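Local structure of anabena Tic22 (4EV1) at residues 13-18 and 217-222; 49-54 and 78-83; 163-168 and 182-187. The protein probably acts as a chaperone in protein transport, as a cyanobacterial member of the Tic22-like family linked to thylakoids. All blocks are in the same frame, centred on the assembly; numbering follows the deposited sequence.

After helix 4-11 comes strand 15-20, whose contact with helix 213-220 (interaction 1) closes only near the end of the modelled chain. That contact closes a loop embracing nearly the whole modelled chain. Nested within it are two short closures in series: interaction 2 (49-54 with 78-83) joins helix 51-63 to strand 79-84, and interaction 3 (163-168 with 182-187) joins helix 165-175 to strand 183-188. Interactions 1 and 2 adjoin through the antiparallel pair of strands 15-20 and 79-84, with centres about 9 Å apart. Interaction 3 lies farther off, but Leu163 reaches both Val14 and Met49, bringing all three contacts into touch.

Interaction 1 (13-18 and 217-222); sequences SVPIYL and EYIRTL
The ring of Tyr17 receives Tyr218 at its edge: Tyr218 CD2 lies near the Tyr17 plane, 3.8 Å from Tyr17 OH and 4.1 Å from Tyr17 CE1. The phenol oxygen of Tyr17, in turn, approaches the Tyr218 ring obliquely. The two side chains run antiparallel past one another, CD2 and CE2 of Tyr218 lying against CE1 and OH of Tyr17, and the rings do not stack. Tyr218 gets there with CG anti to its backbone N (chi1 178°), a setting that carries its ring off the helix toward the strand. A third flat group, the guanidinium of Arg220, has Glu217 CA over the centre of one face, a contact within segment 217-222 that does not reach the strand.

Beside the tyrosines, Ile219 puts only its terminal methyl across. Its CD1 meets the Pro15 ring at CG, 3.7 Å away, and at CD, 3.8 Å away, while the carbonyl oxygen of Ser13 is a looser neighbour of the same methyl. No hydrogen bond crosses between the segments. The hydroxyl of Tyr17 is instead tied to Ser215 OG, about one turn before Tyr218 in the same helix, which fixes the polar end of the ring beside that helix. The backbone oxygen of Tyr218 is gripped twice by Thr221: Thr221 OG1 stands 2.6 Å from that oxygen, in the carbonyl plane, and Thr221 N is also bonded to it.

Tyr17 also packs on Val80, Ala82 and Ala54, and both tyrosines touch Arg51. The arrangement is that of a C-terminal helix, 213-220, laid against an antiparallel strand pair, 15-20 with 79-84, bringing the two ends of the Tic22 fold together.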
ATOM      1  N   SER A  13      -9.039  -3.189   0.115  1.00 32.44           N
ATOM      2  CA  SER A  13      -8.585  -4.313   0.954  1.00 33.27           C
ATOM      3  C   SER A  13      -7.444  -3.895   1.864  1.00 31.38           C
ATOM      4  O   SER A  13      -7.203  -4.524   2.862  1.00 31.74           O
ATOM      5  CB  SER A  13      -8.013  -5.418   0.085  1.00 33.62           C
ATOM      6  OG  SER A  13      -9.032  -6.103  -0.579  1.00 38.70           O
ATOM      7  N   VAL A  14      -6.679  -2.903   1.411  1.00 29.40           N
ATOM      8  CA  VAL A  14      -5.395  -2.557   2.015  1.00 26.76           C
ATOM      9  C   VAL A  14      -5.604  -1.360   2.925  1.00 25.78           C
ATOM     10  O   VAL A  14      -5.995  -0.286   2.449  1.00 26.36           O
ATOM     11  CB  VAL A  14      -4.375  -2.225   0.926  1.00 25.47           C
ATOM     12  CG1 VAL A  14      -3.022  -1.904   1.499  1.00 24.44           C
ATOM     13  CG2 VAL A  14      -4.264  -3.392  -0.109  1.00 25.74           C
ATOM     14  N   PRO A  15      -5.337  -1.515   4.218  1.00 25.69           N
ATOM     15  CA  PRO A  15      -5.389  -0.327   5.082  1.00 25.60           C
ATOM     16  C   PRO A  15      -4.095   0.502   5.009  1.00 24.81           C
ATOM     17  O   PRO A  15      -3.007  -0.037   4.910  1.00 24.02           O
ATOM     18  CB  PRO A  15      -5.588  -0.907   6.480  1.00 26.75           C
ATOM     19  CG  PRO A  15      -4.952  -2.207   6.438  1.00 26.41           C
ATOM     20  CD  PRO A  15      -4.984  -2.721   4.978  1.00 26.45           C
ATOM     21  N   ILE A  16      -4.248   1.818   5.071  1.00 23.84           N
ATOM     22  CA  ILE A  16      -3.151   2.729   5.063  1.00 24.47           C
ATOM     23  C   ILE A  16      -3.252   3.434   6.398  1.00 23.54           C
ATOM     24  O   ILE A  16      -4.351   3.772   6.837  1.00 25.78           O
ATOM     25  CB  ILE A  16      -3.314   3.743   3.910  1.00 24.77           C
ATOM     26  CG1 ILE A  16      -3.363   2.998   2.563  1.00 26.82           C
ATOM     27  CG2 ILE A  16      -2.194   4.833   3.956  1.00 25.67           C
ATOM     28  CD1 ILE A  16      -2.093   2.286   2.138  1.00 26.56           C
ATOM     29  N   TYR A  17      -2.141   3.664   7.062  1.00 23.24           N
ATOM     30  CA  TYR A  17      -2.168   4.323   8.408  1.00 22.11           C
ATOM     31  C   TYR A  17      -1.689   5.791   8.324  1.00 22.13           C
ATOM     32  O   TYR A  17      -0.614   6.059   7.853  1.00 23.56           O
ATOM     33  CB  TYR A  17      -1.336   3.480   9.353  1.00 22.54           C
ATOM     34  CG  TYR A  17      -1.833   2.060   9.387  1.00 22.14           C
ATOM     35  CD1 TYR A  17      -3.005   1.739  10.042  1.00 24.92           C
ATOM     36  CD2 TYR A  17      -1.171   1.053   8.723  1.00 19.99           C
ATOM     37  CE1 TYR A  17      -3.487   0.450  10.066  1.00 25.11           C
ATOM     38  CE2 TYR A  17      -1.663  -0.262   8.723  1.00 25.82           C
ATOM     39  CZ  TYR A  17      -2.848  -0.547   9.400  1.00 25.13           C
ATOM     40  OH  TYR A  17      -3.351  -1.836   9.441  1.00 25.70           O
ATOM     41  N   LEU A  18      -2.551   6.725   8.699  1.00 20.87           N
ATOM     42  CA  LEU A  18      -2.290   8.123   8.669  1.00 22.54           C
ATOM     43  C   LEU A  18      -2.060   8.593  10.088  1.00 22.65           C
ATOM     44  O   LEU A  18      -2.599   7.986  11.036  1.00 24.39           O
ATOM     45  CB  LEU A  18      -3.470   8.860   8.075  1.00 23.55           C
ATOM     46  CG  LEU A  18      -3.784   8.573   6.598  1.00 25.84           C
ATOM     47  CD1 LEU A  18      -4.859   9.583   6.145  1.00 28.68           C
ATOM     48  CD2 LEU A  18      -2.502   8.613   5.676  1.00 26.30           C
ATOM     49  N   GLU A 217      -4.864  -8.919  10.780  1.00 30.86           N
ATOM     50  CA  GLU A 217      -5.182  -9.092  12.195  1.00 32.19           C
ATOM     51  C   GLU A 217      -5.859  -7.824  12.753  1.00 31.15           C
ATOM     52  O   GLU A 217      -6.911  -7.918  13.357  1.00 30.82           O
ATOM     53  CB  GLU A 217      -3.906  -9.392  12.984  1.00 33.53           C
ATOM     54  CG  GLU A 217      -4.107  -9.594  14.518  1.00 38.15           C
ATOM     55  CD  GLU A 217      -2.796  -9.856  15.300  1.00 43.91           C
ATOM     56  OE1 GLU A 217      -1.685  -9.639  14.771  1.00 48.42           O
ATOM     57  OE2 GLU A 217      -2.887 -10.239  16.489  1.00 50.53           O
ATOM     58  N   TYR A 218      -5.276  -6.656  12.508  1.00 29.32           N
ATOM     59  CA  TYR A 218      -5.873  -5.401  12.957  1.00 28.68           C
ATOM     60  C   TYR A 218      -7.292  -5.214  12.438  1.00 29.43           C
ATOM     61  O   TYR A 218      -8.183  -4.805  13.188  1.00 29.33           O
ATOM     62  CB  TYR A 218      -5.023  -4.217  12.532  1.00 28.64           C
ATOM     63  CG  TYR A 218      -5.608  -2.896  12.922  1.00 28.65           C
ATOM     64  CD1 TYR A 218      -5.627  -2.514  14.258  1.00 29.17           C
ATOM     65  CD2 TYR A 218      -6.170  -2.052  11.976  1.00 27.21           C
ATOM     66  CE1 TYR A 218      -6.166  -1.338  14.641  1.00 31.83           C
ATOM     67  CE2 TYR A 218      -6.734  -0.835  12.362  1.00 27.81           C
ATOM     68  CZ  TYR A 218      -6.720  -0.489  13.687  1.00 29.22           C
ATOM     69  OH  TYR A 218      -7.276   0.672  14.127  1.00 28.49           O
ATOM     70  N   ILE A 219      -7.485  -5.494  11.146  1.00 28.85           N
ATOM     71  CA  ILE A 219      -8.767  -5.308  10.491  1.00 29.67           C
ATOM     72  C   ILE A 219      -9.809  -6.220  11.116  1.00 29.87           C
ATOM     73  O   ILE A 219     -10.933  -5.787  11.306  1.00 29.74           O
ATOM     74  CB  ILE A 219      -8.693  -5.565   8.968  1.00 29.39           C
ATOM     75  CG1 ILE A 219      -8.068  -4.394   8.253  1.00 31.11           C
ATOM     76  CG2 ILE A 219     -10.077  -5.817   8.358  1.00 30.77           C
ATOM     77  CD1 ILE A 219      -7.562  -4.802   6.869  1.00 32.80           C
ATOM     78  N   ARG A 220      -9.418  -7.440  11.491  1.00 30.77           N
ATOM     79  CA  ARG A 220     -10.332  -8.352  12.178  1.00 32.84           C
ATOM     80  C   ARG A 220     -10.830  -7.783  13.520  1.00 32.30           C
ATOM     81  O   ARG A 220     -11.817  -8.269  14.011  1.00 33.00           O
ATOM     82  CB  ARG A 220      -9.712  -9.753  12.427  1.00 33.71           C
ATOM     83  CG  ARG A 220      -9.597 -10.608  11.195  1.00 37.07           C
ATOM     84  CD  ARG A 220      -9.054 -12.045  11.513  1.00 41.83           C
ATOM     85  NE  ARG A 220      -7.709 -12.237  10.954  1.00 46.93           N
ATOM     86  CZ  ARG A 220      -6.626 -12.595  11.641  1.00 49.61           C
ATOM     87  NH1 ARG A 220      -6.684 -12.861  12.944  1.00 54.73           N
ATOM     88  NH2 ARG A 220      -5.478 -12.723  11.013  1.00 50.25           N
ATOM     89  N   THR A 221     -10.158  -6.775  14.098  1.00 31.87           N
ATOM     90  CA  THR A 221     -10.590  -6.186  15.392  1.00 32.11           C
ATOM     91  C   THR A 221     -11.710  -5.131  15.280  1.00 32.27           C
ATOM     92  O   THR A 221     -12.266  -4.666  16.298  1.00 32.11           O
ATOM     93  CB  THR A 221      -9.413  -5.549  16.178  1.00 31.81           C
ATOM     94  OG1 THR A 221      -9.021  -4.295  15.580  1.00 30.12           O
ATOM     95  CG2 THR A 221      -8.209  -6.532  16.306  1.00 33.76           C
ATOM     96  N   LEU A 222     -11.998  -4.735  14.052  1.00 30.97           N
ATOM     97  CA  LEU A 222     -12.816  -3.561  13.776  1.00 31.79           C
ATOM     98  C   LEU A 222     -14.296  -3.913  13.587  1.00 33.46           C
ATOM     99  O   LEU A 222     -14.593  -4.983  13.070  1.00 33.43           O
ATOM    100  CB  LEU A 222     -12.307  -2.891  12.506  1.00 31.24           C
ATOM    101  CG  LEU A 222     -10.918  -2.307  12.541  1.00 29.98           C
ATOM    102  CD1 LEU A 222     -10.653  -1.602  11.187  1.00 27.82           C
ATOM    103  CD2 LEU A 222     -10.745  -1.361  13.736  1.00 27.83           C
TER

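Interaction 2 (49-54 and 78-83); sequences MSRQEA and LQVTAV
Val80 turns both methyls to the first turn of helix 51-63, where Ala54 and Arg51 receive them. With chi1 at 179°, its CG1 is anti to the backbone N and CG2 anti to the carbonyl carbon, and this spreads the fork over the helix. CG2 sits 3.7 Å from Ala54 CB and also nears the Ala54 carbonyl carbon. CG1, the other prong, lies 4.1 Å from Ala54 CB and 4.0 Å from Arg51 CG.

Arg51 meets the valine with its aliphatic root, at a slant. Its chain leaves the backbone extended, then bends at chi3 (91°), turning the guanidinium away from the line of the first carbons. At the start of the helix Ser50 is the N-cap: its OG accepts from Glu53 N at 3.0 Å, a nearly straight bond (164°). The carboxylate of Glu53 is engaged with Lys107 in a salt bridge.

Farther along the helix, Gln55 and Ile58 also touch Val80, and Leu78 packs on Ile58 and Leu61. Helix 51-63 thus packs against strand 79-84, which pairs antiparallel with strand 15-20; from there Tyr17 touches both Arg51 and Val80, while Tyr218 of helix 213-220 touches both Arg51 and Ala82.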
ATOM      1  N   MET A  49       2.374   2.047   5.501  1.00 23.96           N
ATOM      2  CA  MET A  49       1.897   0.690   5.272  1.00 23.88           C
ATOM      3  C   MET A  49       1.842  -0.069   6.567  1.00 24.24           C
ATOM      4  O   MET A  49       1.063  -1.048   6.659  1.00 22.02           O
ATOM      5  CB  MET A  49       2.809  -0.038   4.298  1.00 23.03           C
ATOM      6  CG  MET A  49       2.806   0.595   2.881  1.00 25.06           C
ATOM      7  SD  MET A  49       1.207   0.968   2.176  1.00 27.33           S
ATOM      8  CE  MET A  49       0.509  -0.617   2.160  1.00 23.74           C
ATOM      9  N   SER A  50       2.632   0.399   7.563  1.00 24.69           N
ATOM     10  CA  SER A  50       2.703  -0.252   8.888  1.00 24.52           C
ATOM     11  C   SER A  50       2.148   0.639  10.001  1.00 24.87           C
ATOM     12  O   SER A  50       2.632   1.756  10.224  1.00 23.14           O
ATOM     13  CB  SER A  50       4.161  -0.593   9.240  1.00 25.91           C
ATOM     14  OG  SER A  50       4.326  -0.735  10.643  1.00 24.86           O
ATOM     15  N   ARG A  51       1.158   0.126  10.724  1.00 24.49           N
ATOM     16  CA  ARG A  51       0.585   0.847  11.855  1.00 24.36           C
ATOM     17  C   ARG A  51       1.631   1.109  12.937  1.00 24.77           C
ATOM     18  O   ARG A  51       1.697   2.206  13.494  1.00 23.69           O
ATOM     19  CB  ARG A  51      -0.596   0.072  12.440  1.00 25.51           C
ATOM     20  CG  ARG A  51      -1.396   0.847  13.475  1.00 28.56           C
ATOM     21  CD  ARG A  51      -2.790   0.268  13.643  1.00 37.24           C
ATOM     22  NE  ARG A  51      -2.838  -0.752  14.686  1.00 44.03           N
ATOM     23  CZ  ARG A  51      -3.129  -0.507  15.959  1.00 43.18           C
ATOM     24  NH1 ARG A  51      -3.399   0.730  16.353  1.00 47.22           N
ATOM     25  NH2 ARG A  51      -3.149  -1.498  16.839  1.00 43.49           N
ATOM     26  N   GLN A  52       2.444   0.099  13.234  1.00 25.58           N
ATOM     27  CA  GLN A  52       3.481   0.221  14.258  1.00 27.43           C
ATOM     28  C   GLN A  52       4.476   1.341  13.910  1.00 26.78           C
ATOM     29  O   GLN A  52       4.899   2.096  14.804  1.00 24.90           O
ATOM     30  CB  GLN A  52       4.236  -1.112  14.493  1.00 29.55           C
ATOM     31  CG  GLN A  52       5.601  -0.940  15.251  1.00 35.78           C
ATOM     32  CD  GLN A  52       6.066  -2.177  16.010  1.00 42.34           C
ATOM     33  OE1 GLN A  52       6.896  -2.077  16.915  1.00 50.06           O
ATOM     34  NE2 GLN A  52       5.558  -3.340  15.637  1.00 45.88           N
ATOM     35  N   GLU A  53       4.826   1.451  12.625  1.00 25.57           N
ATOM     36  CA  GLU A  53       5.706   2.540  12.172  1.00 26.54           C
ATOM     37  C   GLU A  53       5.067   3.900  12.365  1.00 25.07           C
ATOM     38  O   GLU A  53       5.739   4.839  12.833  1.00 25.68           O
ATOM     39  CB  GLU A  53       6.178   2.370  10.693  1.00 26.65           C
ATOM     40  CG  GLU A  53       7.293   1.398  10.566  1.00 32.65           C
ATOM     41  CD  GLU A  53       7.740   1.106   9.117  1.00 36.88           C
ATOM     42  OE1 GLU A  53       7.660   2.024   8.277  1.00 33.80           O
ATOM     43  OE2 GLU A  53       8.203  -0.058   8.858  1.00 43.00           O
ATOM     44  N   ALA A  54       3.782   4.024  12.024  1.00 22.90           N
ATOM     45  CA  ALA A  54       3.045   5.268  12.217  1.00 21.99           C
ATOM     46  C   ALA A  54       3.057   5.663  13.684  1.00 22.17           C
ATOM     47  O   ALA A  54       3.290   6.804  14.021  1.00 21.43           O
ATOM     48  CB  ALA A  54       1.535   5.116  11.722  1.00 20.90           C
ATOM     49  N   LEU A  78      -2.389  13.535  18.750  1.00 30.07           N
ATOM     50  CA  LEU A  78      -2.029  12.684  17.588  1.00 28.14           C
ATOM     51  C   LEU A  78      -2.303  11.211  17.821  1.00 27.20           C
ATOM     52  O   LEU A  78      -2.035  10.695  18.899  1.00 26.33           O
ATOM     53  CB  LEU A  78      -0.556  12.832  17.273  1.00 28.72           C
ATOM     54  CG  LEU A  78      -0.131  14.109  16.639  1.00 31.18           C
ATOM     55  CD1 LEU A  78       1.360  13.984  16.399  1.00 32.52           C
ATOM     56  CD2 LEU A  78      -0.919  14.411  15.347  1.00 27.92           C
ATOM     57  N   GLN A  79      -2.789  10.532  16.782  1.00 24.56           N
ATOM     58  CA  GLN A  79      -3.078   9.132  16.790  1.00 24.90           C
ATOM     59  C   GLN A  79      -2.998   8.607  15.353  1.00 23.54           C
ATOM     60  O   GLN A  79      -2.899   9.363  14.392  1.00 24.43           O
ATOM     61  CB  GLN A  79      -4.463   8.890  17.331  1.00 25.26           C
ATOM     62  CG  GLN A  79      -5.633   9.406  16.400  1.00 25.33           C
ATOM     63  CD  GLN A  79      -7.000   9.085  16.979  1.00 27.25           C
ATOM     64  OE1 GLN A  79      -7.371   9.589  18.031  1.00 25.42           O
ATOM     65  NE2 GLN A  79      -7.741   8.211  16.305  1.00 26.93           N
ATOM     66  N   VAL A  80      -3.050   7.300  15.233  1.00 23.97           N
ATOM     67  CA  VAL A  80      -3.061   6.644  13.963  1.00 23.89           C
ATOM     68  C   VAL A  80      -4.526   6.421  13.595  1.00 25.51           C
ATOM     69  O   VAL A  80      -5.290   5.897  14.414  1.00 25.65           O
ATOM     70  CB  VAL A  80      -2.364   5.276  14.024  1.00 23.96           C
ATOM     71  CG1 VAL A  80      -2.417   4.567  12.619  1.00 23.10           C
ATOM     72  CG2 VAL A  80      -0.910   5.421  14.461  1.00 23.65           C
ATOM     73  N   THR A  81      -4.893   6.783  12.359  1.00 23.96           N
ATOM     74  CA  THR A  81      -6.173   6.462  11.755  1.00 23.86           C
ATOM     75  C   THR A  81      -5.941   5.520  10.569  1.00 23.92           C
ATOM     76  O   THR A  81      -5.067   5.768   9.723  1.00 25.19           O
ATOM     77  CB  THR A  81      -6.880   7.760  11.330  1.00 22.26           C
ATOM     78  OG1 THR A  81      -7.107   8.554  12.515  1.00 23.96           O
ATOM     79  CG2 THR A  81      -8.180   7.479  10.624  1.00 23.77           C
ATOM     80  N   ALA A  82      -6.722   4.460  10.508  1.00 23.98           N
ATOM     81  CA  ALA A  82      -6.682   3.485   9.421  1.00 24.09           C
ATOM     82  C   ALA A  82      -7.686   3.895   8.298  1.00 23.91           C
ATOM     83  O   ALA A  82      -8.862   4.161   8.571  1.00 24.71           O
ATOM     84  CB  ALA A  82      -7.012   2.114   9.993  1.00 23.31           C
ATOM     85  N   VAL A  83      -7.183   4.063   7.081  1.00 23.83           N
ATOM     86  CA  VAL A  83      -7.995   4.462   5.911  1.00 24.37           C
ATOM     87  C   VAL A  83      -7.812   3.376   4.795  1.00 24.78           C
ATOM     88  O   VAL A  83      -6.679   2.982   4.478  1.00 26.76           O
ATOM     89  CB  VAL A  83      -7.534   5.864   5.394  1.00 24.81           C
ATOM     90  CG1 VAL A  83      -8.426   6.401   4.187  1.00 24.68           C
ATOM     91  CG2 VAL A  83      -7.445   6.903   6.604  1.00 26.02           C
TER

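Interaction 3 (163-168 and 182-187); sequences LSKQDA and ADIQVL
Ile184 overlaps Ala168 with both of its branches. The CD1 methyl is 3.9 Å from Ala168 CB and equally close to the Ala168 carbonyl carbon, while CG2 lies 4.0 Å from the same CB. The longer branch reaches the helix because CG1 stands anti to the carbonyl carbon (chi1 -55°) and the chain then runs on extended to CD1. Lys165, one helical turn before Ala168, only brushes this methyl: its NZ is 4.4 Å from Ile184 CD1, a loose approach with no polar bond in it.

Here helix 165-175 packs on strand 183-188, with Ala168 letting Ile184 in close and Gln169 and Leu172 continuing the contact; the strand pairs antiparallel with strand 134-139. Strand, helix, strand, helix follow one another along this part of the Tic22 fold, from strand 156-162 to helix 189-198. Phe136 of the partner strand touches both Ala168 and Ile184, and Leu119 of helix 110-121 adds to the apolar surroundings.

Ser164 holds the N-cap position. Its OG accepts from Gln166 NE2 at 3.2 Å (angle 152°), with the serine oxygen close to the amide plane. The carboxylate of Glu112 bonds to both Ser164 OG and the backbone N of Lys165, joining helix 110-121 to the start of this one. Farther along, Asp167 forms a salt bridge with Arg216 of helix 213-220.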
ATOM      1  N   LEU A 163       1.224  -7.784  -0.156  1.00 26.31           N
ATOM      2  CA  LEU A 163       2.020  -6.658   0.320  1.00 27.19           C
ATOM      3  C   LEU A 163       3.170  -7.148   1.217  1.00 28.00           C
ATOM      4  O   LEU A 163       4.127  -6.394   1.498  1.00 29.38           O
ATOM      5  CB  LEU A 163       1.151  -5.660   1.072  1.00 26.45           C
ATOM      6  CG  LEU A 163       0.363  -4.595   0.299  1.00 28.80           C
ATOM      7  CD1 LEU A 163       1.331  -3.638  -0.468  1.00 30.10           C
ATOM      8  CD2 LEU A 163      -0.689  -5.177  -0.628  1.00 30.52           C
ATOM      9  N   SER A 164       3.095  -8.407   1.648  1.00 28.97           N
ATOM     10  CA  SER A 164       4.129  -8.975   2.458  1.00 29.92           C
ATOM     11  C   SER A 164       4.794 -10.218   1.838  1.00 30.65           C
ATOM     12  O   SER A 164       4.132 -11.195   1.513  1.00 29.72           O
ATOM     13  CB  SER A 164       3.565  -9.300   3.826  1.00 30.42           C
ATOM     14  OG  SER A 164       4.628  -9.724   4.609  1.00 36.47           O
ATOM     15  N   LYS A 165       6.102 -10.162   1.715  1.00 30.98           N
ATOM     16  CA  LYS A 165       6.851 -11.227   1.096  1.00 33.25           C
ATOM     17  C   LYS A 165       6.677 -12.564   1.763  1.00 32.92           C
ATOM     18  O   LYS A 165       6.614 -13.530   1.099  1.00 33.30           O
ATOM     19  CB  LYS A 165       8.306 -10.873   0.978  1.00 34.36           C
ATOM     20  CG  LYS A 165       9.068 -11.790   0.136  1.00 39.47           C
ATOM     21  CD  LYS A 165      10.426 -11.762   0.562  1.00 44.44           C
ATOM     22  CE  LYS A 165      10.915 -13.135   0.755  1.00 49.58           C
ATOM     23  NZ  LYS A 165      11.542 -13.522  -0.510  1.00 52.64           N
ATOM     24  N   GLN A 166       6.589 -12.585   3.076  1.00 33.05           N
ATOM     25  CA  GLN A 166       6.390 -13.825   3.835  1.00 34.43           C
ATOM     26  C   GLN A 166       5.114 -14.551   3.429  1.00 33.08           C
ATOM     27  O   GLN A 166       5.096 -15.781   3.369  1.00 32.05           O
ATOM     28  CB  GLN A 166       6.404 -13.584   5.358  1.00 35.49           C
ATOM     29  CG  GLN A 166       5.177 -12.830   5.837  1.00 39.52           C
ATOM     30  CD  GLN A 166       5.295 -12.308   7.268  1.00 44.31           C
ATOM     31  OE1 GLN A 166       5.258 -13.097   8.226  1.00 48.51           O
ATOM     32  NE2 GLN A 166       5.382 -10.970   7.419  1.00 42.85           N
ATOM     33  N   ASP A 167       4.061 -13.806   3.116  1.00 31.93           N
ATOM     34  CA  ASP A 167       2.823 -14.411   2.636  1.00 32.21           C
ATOM     35  C   ASP A 167       3.025 -15.016   1.234  1.00 32.60           C
ATOM     36  O   ASP A 167       2.469 -16.059   0.946  1.00 32.75           O
ATOM     37  CB  ASP A 167       1.677 -13.400   2.548  1.00 32.07           C
ATOM     38  CG  ASP A 167       1.145 -12.994   3.904  1.00 34.31           C
ATOM     39  OD1 ASP A 167       0.884 -13.871   4.766  1.00 36.15           O
ATOM     40  OD2 ASP A 167       0.998 -11.791   4.099  1.00 32.89           O
ATOM     41  N   ALA A 168       3.779 -14.343   0.363  1.00 32.46           N
ATOM     42  CA  ALA A 168       4.099 -14.919  -0.964  1.00 33.41           C
ATOM     43  C   ALA A 168       4.996 -16.152  -0.811  1.00 34.71           C
ATOM     44  O   ALA A 168       4.824 -17.129  -1.554  1.00 34.38           O
ATOM     45  CB  ALA A 168       4.759 -13.915  -1.877  1.00 32.12           C
ATOM     46  N   ALA A 182       8.953 -22.592  -9.834  1.00 45.92           N
ATOM     47  CA  ALA A 182       8.104 -21.499  -9.297  1.00 43.77           C
ATOM     48  C   ALA A 182       8.922 -20.405  -8.600  1.00 42.20           C
ATOM     49  O   ALA A 182       9.952 -20.667  -7.986  1.00 41.63           O
ATOM     50  CB  ALA A 182       7.027 -22.046  -8.364  1.00 43.38           C
ATOM     51  N   ASP A 183       8.476 -19.156  -8.725  1.00 40.74           N
ATOM     52  CA  ASP A 183       9.167 -18.063  -8.068  1.00 39.36           C
ATOM     53  C   ASP A 183       8.216 -16.951  -7.658  1.00 37.94           C
ATOM     54  O   ASP A 183       7.015 -16.994  -7.965  1.00 36.44           O
ATOM     55  CB  ASP A 183      10.286 -17.518  -8.952  1.00 39.29           C
ATOM     56  CG  ASP A 183       9.786 -16.634 -10.065  1.00 40.80           C
ATOM     57  OD1 ASP A 183       8.593 -16.690 -10.413  1.00 42.22           O
ATOM     58  OD2 ASP A 183      10.602 -15.867 -10.616  1.00 43.00           O
ATOM     59  N   ILE A 184       8.775 -15.965  -6.967  1.00 37.00           N
ATOM     60  CA  ILE A 184       8.025 -14.771  -6.592  1.00 35.68           C
ATOM     61  C   ILE A 184       8.491 -13.612  -7.467  1.00 35.93           C
ATOM     62  O   ILE A 184       9.671 -13.300  -7.467  1.00 36.30           O
ATOM     63  CB  ILE A 184       8.264 -14.404  -5.123  1.00 35.63           C
ATOM     64  CG1 ILE A 184       7.935 -15.592  -4.214  1.00 35.17           C
ATOM     65  CG2 ILE A 184       7.414 -13.158  -4.752  1.00 32.50           C
ATOM     66  CD1 ILE A 184       8.267 -15.364  -2.720  1.00 35.60           C
ATOM     67  N   GLN A 185       7.567 -12.974  -8.188  1.00 35.73           N
ATOM     68  CA  GLN A 185       7.851 -11.729  -8.907  1.00 36.02           C
ATOM     69  C   GLN A 185       7.670 -10.491  -8.020  1.00 35.11           C
ATOM     70  O   GLN A 185       6.665 -10.346  -7.308  1.00 32.13           O
ATOM     71  CB  GLN A 185       6.928 -11.566 -10.109  1.00 36.60           C
ATOM     72  CG  GLN A 185       7.376 -10.508 -11.099  1.00 38.35           C
ATOM     73  CD  GLN A 185       6.372 -10.257 -12.205  1.00 41.03           C
ATOM     74  OE1 GLN A 185       5.229 -10.689 -12.135  1.00 45.07           O
ATOM     75  NE2 GLN A 185       6.803  -9.556 -13.248  1.00 44.32           N
ATOM     76  N   VAL A 186       8.651  -9.595  -8.095  1.00 34.55           N
ATOM     77  CA  VAL A 186       8.540  -8.307  -7.441  1.00 34.44           C
ATOM     78  C   VAL A 186       7.781  -7.319  -8.340  1.00 34.00           C
ATOM     79  O   VAL A 186       8.130  -7.101  -9.514  1.00 34.58           O
ATOM     80  CB  VAL A 186       9.896  -7.748  -7.059  1.00 34.71           C
ATOM     81  CG1 VAL A 186       9.709  -6.409  -6.359  1.00 33.87           C
ATOM     82  CG2 VAL A 186      10.568  -8.724  -6.158  1.00 36.87           C
ATOM     83  N   LEU A 187       6.700  -6.776  -7.791  1.00 31.94           N
ATOM     84  CA  LEU A 187       5.890  -5.764  -8.450  1.00 31.91           C
ATOM     85  C   LEU A 187       5.889  -4.526  -7.548  1.00 31.50           C
ATOM     86  O   LEU A 187       6.466  -4.533  -6.474  1.00 28.47           O
ATOM     87  CB  LEU A 187       4.453  -6.258  -8.636  1.00 31.21           C
ATOM     88  CG  LEU A 187       4.273  -7.533  -9.478  1.00 33.76           C
ATOM     89  CD1 LEU A 187       2.919  -8.171  -9.230  1.00 33.26           C
ATOM     90  CD2 LEU A 187       4.491  -7.226 -10.973  1.00 36.36           C
TER